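Local coordinates for uncharacterized protein (Bombyx mori, PDB 5AZ0) that probably reduces aldehydes and ketones with a nicotinamide cofactor, as an aldo-keto reductase of the silkworm, at residues E155-R158 / G159-E162; Q181-R184 / L185-C189; L316-Q319 / P320-N323. One frame throughout, in Å; residues are numbered along the deposited sequence.

Interaction 1: residues E155-R158 / G159-E162; sequences ETWR and GFEE
Phe160 packs back against Thr156 and Trp157, one turn earlier on helix 153-165. Starting at its CB, the contact is a CH-pi one: this carbon stands over a face of the Trp157 indole, 4.2 Å from the centroid of the six-membered ring and 24° off the ring normal. It is displaced toward the rim, with CE3 of Trp157 the nearest indole atom to Phe160 CB at 3.8 Å. Phe160 CG follows, 4.0 Å from that same Trp157 CE3. Beyond it the ring has a neighbour on each flank. Phe160 CD2 stays with the indole, 4.2 Å from Trp157 CZ3, while Phe160 CD1 lies 3.5 Å from the backbone O of Thr156, which meets the phenyl edge in plane. One atom further on, Phe160 CE1 reaches the Thr156 methyl, CG2, at 3.9 Å. Because Phe160 CG is anti to its own carbonyl carbon (Phe160 chi1 -82°), the ring runs alongside the Thr156 side chain and points the same way. The Phe160 and indole planes are only 9° apart, but they are so far offset that little of one lies over the other. Thr156 O also accepts the Phe160 backbone N-H, at 3.2 Å between O and N, in the carbonyl plane. The Glu161 carboxylate comes to the pyrrole edge of Trp157, its plane steeply turned against the ring. Both polar ends have partners beyond the helix: Trp157 NE1 bonds to Val191 O, and Glu161 OE2 takes the backbone N-H groups of Asn190 and Val191, which would probably favour its negative charge. In the barrel, helix 153-165 links parallel strands 133-136 and 172-175 in a beta-alpha-beta unit: Phe160 lies on Val134, Met136 and Val115 of helix 112-126, and Trp157 reaches Met136, Ile172 and Val174.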
loop_
_atom_site.group_PDB
_atom_site.type_symbol
_atom_site.label_atom_id
_atom_site.label_comp_id
_atom_site.label_asym_id
_atom_site.label_seq_id
_atom_site.Cartn_x
_atom_site.Cartn_y
_atom_site.Cartn_z
ATOM N N GLU A 155 4.489 9.768 -19.244
ATOM C CA GLU A 155 3.748 9.115 -20.356
ATOM C C GLU A 155 2.823 8.129 -19.694
ATOM O O GLU A 155 1.685 8.081 -20.033
ATOM C CB GLU A 155 4.545 8.332 -21.460
ATOM C CG GLU A 155 3.572 7.739 -22.543
ATOM C CD GLU A 155 4.110 6.693 -23.538
ATOM O OE1 GLU A 155 5.313 6.826 -23.847
ATOM O OE2 GLU A 155 3.312 5.805 -24.036
ATOM N N THR A 156 3.313 7.347 -18.752
ATOM C CA THR A 156 2.437 6.386 -18.105
ATOM C C THR A 156 1.176 7.051 -17.498
ATOM O O THR A 156 0.071 6.555 -17.656
ATOM C CB THR A 156 3.169 5.616 -17.044
ATOM O OG1 THR A 156 4.423 5.195 -17.589
ATOM C CG2 THR A 156 2.334 4.430 -16.569
ATOM N N TRP A 157 1.373 8.229 -16.934
ATOM C CA TRP A 157 0.368 8.950 -16.224
ATOM C C TRP A 157 -0.704 9.403 -17.136
ATOM O O TRP A 157 -1.861 9.353 -16.744
ATOM C CB TRP A 157 0.998 10.105 -15.428
ATOM C CG TRP A 157 -0.010 10.718 -14.461
ATOM C CD1 TRP A 157 -0.627 11.896 -14.573
ATOM C CD2 TRP A 157 -0.505 10.108 -13.287
ATOM N NE1 TRP A 157 -1.479 12.098 -13.493
ATOM C CE2 TRP A 157 -1.403 11.020 -12.678
ATOM C CE3 TRP A 157 -0.277 8.871 -12.671
ATOM C CZ2 TRP A 157 -2.119 10.713 -11.510
ATOM C CZ3 TRP A 157 -0.937 8.588 -11.467
ATOM C CH2 TRP A 157 -1.855 9.488 -10.923
ATOM N N ARG A 158 -0.378 9.704 -18.391
ATOM C CA ARG A 158 -1.443 10.000 -19.350
ATOM C C ARG A 158 -2.437 8.828 -19.494
ATOM O O ARG A 158 -3.609 9.038 -19.669
ATOM C CB ARG A 158 -0.948 10.354 -20.774
ATOM C CG ARG A 158 -0.144 11.662 -20.891
ATOM C CD ARG A 158 0.254 12.136 -22.348
ATOM N NE ARG A 158 1.701 11.975 -22.652
ATOM C CZ ARG A 158 2.732 12.657 -22.070
ATOM N NH1 ARG A 158 2.552 13.601 -21.136
ATOM N NH2 ARG A 158 3.999 12.378 -22.421
ATOM N N GLY A 159 -1.931 7.617 -19.492
ATOM C CA GLY A 159 -2.762 6.425 -19.518
ATOM C C GLY A 159 -3.587 6.344 -18.243
ATOM O O GLY A 159 -4.745 5.963 -18.323
ATOM N N PHE A 160 -3.022 6.685 -17.072
ATOM C CA PHE A 160 -3.856 6.696 -15.811
ATOM C C PHE A 160 -4.972 7.730 -15.947
ATOM O O PHE A 160 -6.116 7.440 -15.642
ATOM C CB PHE A 160 -3.018 6.959 -14.553
ATOM C CG PHE A 160 -2.352 5.743 -14.032
ATOM C CD1 PHE A 160 -1.314 5.160 -14.716
ATOM C CD2 PHE A 160 -2.807 5.145 -12.892
ATOM C CE1 PHE A 160 -0.727 3.998 -14.269
ATOM C CE2 PHE A 160 -2.235 4.010 -12.434
ATOM C CZ PHE A 160 -1.223 3.407 -13.149
ATOM N N GLU A 161 -4.676 8.901 -16.518
ATOM C CA GLU A 161 -5.708 9.914 -16.743
ATOM C C GLU A 161 -6.773 9.443 -17.722
ATOM O O GLU A 161 -7.966 9.785 -17.545
ATOM C CB GLU A 161 -5.089 11.291 -17.202
ATOM C CG GLU A 161 -4.189 11.876 -16.100
ATOM C CD GLU A 161 -3.360 13.116 -16.516
ATOM O OE1 GLU A 161 -3.139 13.251 -17.708
ATOM O OE2 GLU A 161 -2.868 13.883 -15.663
ATOM N N GLU A 162 -6.358 8.673 -18.755
ATOM C CA GLU A 162 -7.313 8.132 -19.707
ATOM C C GLU A 162 -8.275 7.088 -19.024
ATOM O O GLU A 162 -9.501 7.102 -19.271
ATOM C CB GLU A 162 -6.571 7.603 -20.996
ATOM C CG GLU A 162 -5.960 8.727 -21.892
ATOM C CD GLU A 162 -4.842 8.302 -22.933
ATOM O OE1 GLU A 162 -4.323 7.161 -22.948
ATOM O OE2 GLU A 162 -4.481 9.162 -23.776
#

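Interaction 2: residues Q181-R184 / L185-C189; sequences QMKR and LLTNC
OG1 of Thr187 and CG of Asn188 each stand anti to their own carbonyl carbon (chi1 -59° and -70°), and both polar groups therefore fold back onto the carbonyls of Lys183 and Arg184, four residues earlier. This is the last turn of helix 179-188, one of the outer helices of the TIM barrel, and here these two carbonyl oxygens each take two strong bonds. Lys183 O receives the Thr187 hydroxyl, OG1, at 2.7 Å and the Thr187 backbone N from the opposite face of the carbonyl plane. Arg184 O is held likewise, by Asn188 N on one face and by Asn188 ND2 on the other, at 3.0 Å from ND2 to O. The oxygen lies close to the amide plane of Asn188, which should help to hold that amide in its rotation. The extended Arg184 side chain carries its guanidinium away to a salt bridge with Asp152, near a bound acetate. Facing helix 207-215, Met182 and Leu186 share Tyr212 as a neighbour. They meet loosely through Met182 CE and Leu186 CD1, 4.3 Å apart, whereas Leu186 CG sits 3.3 Å from Met182 O.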
loop_
_atom_site.group_PDB
_atom_site.type_symbol
_atom_site.label_atom_id
_atom_site.label_comp_id
_atom_site.label_asym_id
_atom_site.label_seq_id
_atom_site.Cartn_x
_atom_site.Cartn_y
_atom_site.Cartn_z
ATOM N N GLN A 181 10.293 12.867 -7.863
ATOM C CA GLN A 181 9.243 12.307 -8.813
ATOM C C GLN A 181 7.832 12.895 -8.530
ATOM O O GLN A 181 7.107 13.315 -9.442
ATOM C CB GLN A 181 9.248 10.798 -8.698
ATOM C CG GLN A 181 10.555 10.205 -9.260
ATOM C CD GLN A 181 10.760 8.777 -8.885
ATOM O OE1 GLN A 181 10.328 8.343 -7.821
ATOM N NE2 GLN A 181 11.407 8.013 -9.772
ATOM N N MET A 182 7.517 13.066 -7.252
ATOM C CA MET A 182 6.211 13.677 -6.893
ATOM C C MET A 182 6.094 15.074 -7.370
ATOM O O MET A 182 5.056 15.506 -7.979
ATOM C CB MET A 182 5.996 13.597 -5.387
ATOM C CG MET A 182 5.735 12.164 -4.872
ATOM S SD MET A 182 4.168 11.470 -5.564
ATOM C CE MET A 182 3.007 12.793 -5.345
ATOM N N LYS A 183 7.178 15.821 -7.146
ATOM C CA LYS A 183 7.175 17.239 -7.626
ATOM C C LYS A 183 7.028 17.389 -9.166
ATOM O O LYS A 183 6.236 18.204 -9.701
ATOM C CB LYS A 183 8.432 17.940 -7.068
ATOM C CG LYS A 183 8.702 19.298 -7.647
ATOM C CD LYS A 183 9.701 20.135 -6.836
ATOM C CE LYS A 183 9.667 21.607 -7.320
ATOM N NZ LYS A 183 10.614 22.531 -6.603
ATOM N N ARG A 184 7.815 16.615 -9.891
ATOM C CA ARG A 184 7.755 16.642 -11.352
ATOM C C ARG A 184 6.365 16.141 -11.834
ATOM O O ARG A 184 5.736 16.693 -12.742
ATOM C CB ARG A 184 8.853 15.736 -11.939
ATOM C CG ARG A 184 8.982 15.890 -13.462
ATOM C CD ARG A 184 10.386 15.514 -13.942
ATOM N NE ARG A 184 10.367 15.377 -15.414
ATOM C CZ ARG A 184 9.968 14.302 -16.124
ATOM N NH1 ARG A 184 9.488 13.197 -15.563
ATOM N NH2 ARG A 184 10.023 14.344 -17.451
ATOM N N LEU A 185 5.864 15.103 -11.180
ATOM C CA LEU A 185 4.469 14.632 -11.563
ATOM C C LEU A 185 3.436 15.732 -11.328
ATOM O O LEU A 185 2.625 16.083 -12.199
ATOM C CB LEU A 185 4.157 13.315 -10.807
ATOM C CG LEU A 185 2.730 12.824 -11.053
ATOM C CD1 LEU A 185 2.491 12.633 -12.532
ATOM C CD2 LEU A 185 2.515 11.535 -10.290
ATOM N N LEU A 186 3.474 16.325 -10.144
ATOM C CA LEU A 186 2.501 17.366 -9.791
ATOM C C LEU A 186 2.616 18.637 -10.648
ATOM O O LEU A 186 1.609 19.313 -10.922
ATOM C CB LEU A 186 2.609 17.714 -8.304
ATOM C CG LEU A 186 2.058 16.671 -7.318
ATOM C CD1 LEU A 186 2.502 17.025 -5.925
ATOM C CD2 LEU A 186 0.553 16.706 -7.357
ATOM N N THR A 187 3.827 18.901 -11.134
ATOM C CA THR A 187 4.053 20.079 -11.992
ATOM C C THR A 187 3.542 19.847 -13.379
ATOM O O THR A 187 3.099 20.787 -14.021
ATOM C CB THR A 187 5.564 20.403 -12.113
ATOM O OG1 THR A 187 6.048 20.638 -10.820
ATOM C CG2 THR A 187 5.842 21.644 -12.988
ATOM N N ASN A 188 3.588 18.607 -13.850
ATOM C CA ASN A 188 3.185 18.281 -15.237
ATOM C C ASN A 188 1.790 17.619 -15.511
ATOM O O ASN A 188 1.305 17.620 -16.639
ATOM C CB ASN A 188 4.324 17.445 -15.818
ATOM C CG ASN A 188 5.617 18.318 -16.040
ATOM O OD1 ASN A 188 5.644 19.107 -16.953
ATOM N ND2 ASN A 188 6.589 18.240 -15.142
ATOM N N CYS A 189 1.160 17.035 -14.504
ATOM C CA CYS A 189 -0.080 16.256 -14.737
ATOM C C CYS A 189 -1.252 17.104 -15.061
ATOM O O CYS A 189 -1.189 18.261 -14.836
ATOM C CB CYS A 189 -0.384 15.453 -13.484
ATOM S SG CYS A 189 -0.698 16.484 -12.025
#

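Interaction 3: residues L316-Q319 / P320-N323; sequences LFWQ and PYEN
Gln319 and Pro320 make the corner of a type I beta turn that runs from Trp318 to Tyr321 and is closed by Tyr321 N donating to Trp318 O at 3.0 Å. The N-H points fairly straight at the oxygen, 164°, although the donor stands above the carbonyl plane. Pro320 has no N-H to offer the carbonyls behind it; its CD simply rests against Phe317 O at 3.7 Å. The CB of Gln319 touches Pro320, 3.2 Å from the Pro320 N, while the NE2 end of Gln319 bonds to Val329 O. The Tyr321 ring lies with its edge against the carbonyl oxygens of Phe317 and Trp318. With Tyr321 CG anti to its own carbonyl carbon (chi1 -69°), Tyr321 CD1 comes 3.4 Å from Trp318 O, and Tyr321 CE1 lies 3.6 Å from Phe317 O, which meets the ring edge in plane. Trp318 in turn directs its indole edge at the Tyr321 face, an offset edge-to-face pair with planes at 86° and 6.0 Å between the centroids of its five-membered ring and the Tyr321 ring. Replacing Tyr321 by an alanine would probably cost Trp318 one of its aromatic partners and leave Gly146 O without the hydroxyl that bonds to it. Trp318 is also edge-to-face with Trp138 and lies against Gln107 and Met140. A 3-10 segment running into a type I turn thus shapes part of the long C-terminal loop after helix 297-304, the region that in aldo-keto reductases commonly borders the substrate pocket.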
loop_
_atom_site.group_PDB
_atom_site.type_symbol
_atom_site.label_atom_id
_atom_site.label_comp_id
_atom_site.label_asym_id
_atom_site.label_seq_id
_atom_site.Cartn_x
_atom_site.Cartn_y
_atom_site.Cartn_z
ATOM N N LEU A 316 17.251 -4.320 -4.586
ATOM C CA LEU A 316 18.549 -3.892 -5.170
ATOM C C LEU A 316 18.657 -4.187 -6.620
ATOM O O LEU A 316 19.230 -3.384 -7.349
ATOM C CB LEU A 316 19.736 -4.508 -4.400
ATOM C CG LEU A 316 19.789 -3.888 -2.978
ATOM C CD1 LEU A 316 20.526 -4.798 -2.008
ATOM C CD2 LEU A 316 20.318 -2.431 -2.965
ATOM N N PHE A 317 18.029 -5.280 -7.079
ATOM C CA PHE A 317 17.932 -5.576 -8.546
ATOM C C PHE A 317 17.334 -4.482 -9.404
ATOM O O PHE A 317 17.572 -4.493 -10.577
ATOM C CB PHE A 317 17.206 -6.883 -8.830
ATOM C CG PHE A 317 15.984 -7.098 -7.986
ATOM C CD1 PHE A 317 14.756 -6.562 -8.368
ATOM C CD2 PHE A 317 16.054 -7.859 -6.848
ATOM C CE1 PHE A 317 13.629 -6.757 -7.578
ATOM C CE2 PHE A 317 14.939 -8.054 -6.060
ATOM C CZ PHE A 317 13.717 -7.485 -6.419
ATOM N N TRP A 318 16.605 -3.489 -8.829
ATOM C CA TRP A 318 16.113 -2.389 -9.664
ATOM C C TRP A 318 16.945 -1.137 -9.683
ATOM O O TRP A 318 16.653 -0.236 -10.487
ATOM C CB TRP A 318 14.640 -2.050 -9.277
ATOM C CG TRP A 318 13.639 -3.126 -9.706
ATOM C CD1 TRP A 318 13.702 -3.926 -10.835
ATOM C CD2 TRP A 318 12.427 -3.489 -9.040
ATOM N NE1 TRP A 318 12.601 -4.748 -10.894
ATOM C CE2 TRP A 318 11.805 -4.512 -9.815
ATOM C CE3 TRP A 318 11.779 -3.028 -7.898
ATOM C CZ2 TRP A 318 10.597 -5.084 -9.467
ATOM C CZ3 TRP A 318 10.542 -3.609 -7.542
ATOM C CH2 TRP A 318 9.971 -4.639 -8.349
ATOM N N GLN A 319 17.995 -1.058 -8.851
ATOM C CA GLN A 319 18.899 0.159 -8.850
ATOM C C GLN A 319 19.380 0.659 -10.180
ATOM O O GLN A 319 19.349 1.867 -10.395
ATOM C CB GLN A 319 20.131 0.026 -7.967
ATOM C CG GLN A 319 19.835 -0.247 -6.497
ATOM C CD GLN A 319 21.021 0.037 -5.553
ATOM O OE1 GLN A 319 20.822 0.357 -4.373
ATOM N NE2 GLN A 319 22.250 -0.120 -6.063
ATOM N N PRO A 320 19.787 -0.238 -11.097
ATOM C CA PRO A 320 20.287 0.260 -12.414
ATOM C C PRO A 320 19.230 0.817 -13.362
ATOM O O PRO A 320 19.592 1.312 -14.443
ATOM C CB PRO A 320 20.914 -0.976 -13.078
ATOM C CG PRO A 320 20.820 -2.069 -12.095
ATOM C CD PRO A 320 19.905 -1.693 -10.956
ATOM N N TYR A 321 17.930 0.766 -13.004
ATOM C CA TYR A 321 16.872 1.214 -13.969
ATOM C C TYR A 321 16.610 2.664 -13.836
ATOM O O TYR A 321 16.645 3.205 -12.753
ATOM C CB TYR A 321 15.589 0.345 -13.783
ATOM C CG TYR A 321 15.867 -1.058 -14.245
ATOM C CD1 TYR A 321 16.422 -1.959 -13.418
ATOM C CD2 TYR A 321 15.590 -1.433 -15.573
ATOM C CE1 TYR A 321 16.767 -3.220 -13.880
ATOM C CE2 TYR A 321 15.902 -2.683 -16.061
ATOM C CZ TYR A 321 16.499 -3.562 -15.222
ATOM O OH TYR A 321 16.802 -4.814 -15.683
ATOM N N GLU A 322 16.301 3.327 -14.924
ATOM C CA GLU A 322 15.884 4.687 -14.809
ATOM C C GLU A 322 14.620 4.806 -13.888
ATOM O O GLU A 322 13.766 3.892 -13.820
ATOM C CB GLU A 322 15.677 5.277 -16.190
ATOM C CG GLU A 322 17.029 5.453 -16.929
ATOM C CD GLU A 322 17.002 6.226 -18.242
ATOM O OE1 GLU A 322 15.933 6.738 -18.694
ATOM O OE2 GLU A 322 18.095 6.290 -18.841
ATOM N N ASN A 323 14.568 5.876 -13.105
ATOM C CA ASN A 323 13.467 6.143 -12.161
ATOM C C ASN A 323 13.390 5.235 -10.956
ATOM O O ASN A 323 12.487 5.373 -10.107
ATOM C CB ASN A 323 12.124 6.230 -12.908
ATOM C CG ASN A 323 12.031 7.439 -13.785
ATOM O OD1 ASN A 323 11.745 7.378 -14.993
ATOM N ND2 ASN A 323 12.153 8.559 -13.178
#

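From the N terminus the three contacts come in series, none nested in or crossing another, and each closes only a turn of its own backbone. Interaction 1 lies on helix 153-165; strand 172-175 follows, and interaction 2 ends helix 179-188, so the two belong to consecutive beta-alpha-beta units of the barrel. Their helices pack directly, Leu185 CD1 against Trp157 CG at 3.7 Å. Interaction 3 comes much later, in the C-terminal loop, yet returns to the start of interaction 2, where Gln181 NE2 probably bonds to Asn323 O. It does not touch interaction 1, nearest atoms being about 8 Å apart; interaction 2 touches both of the others, and so joins the C-terminal loop to the barrel helices.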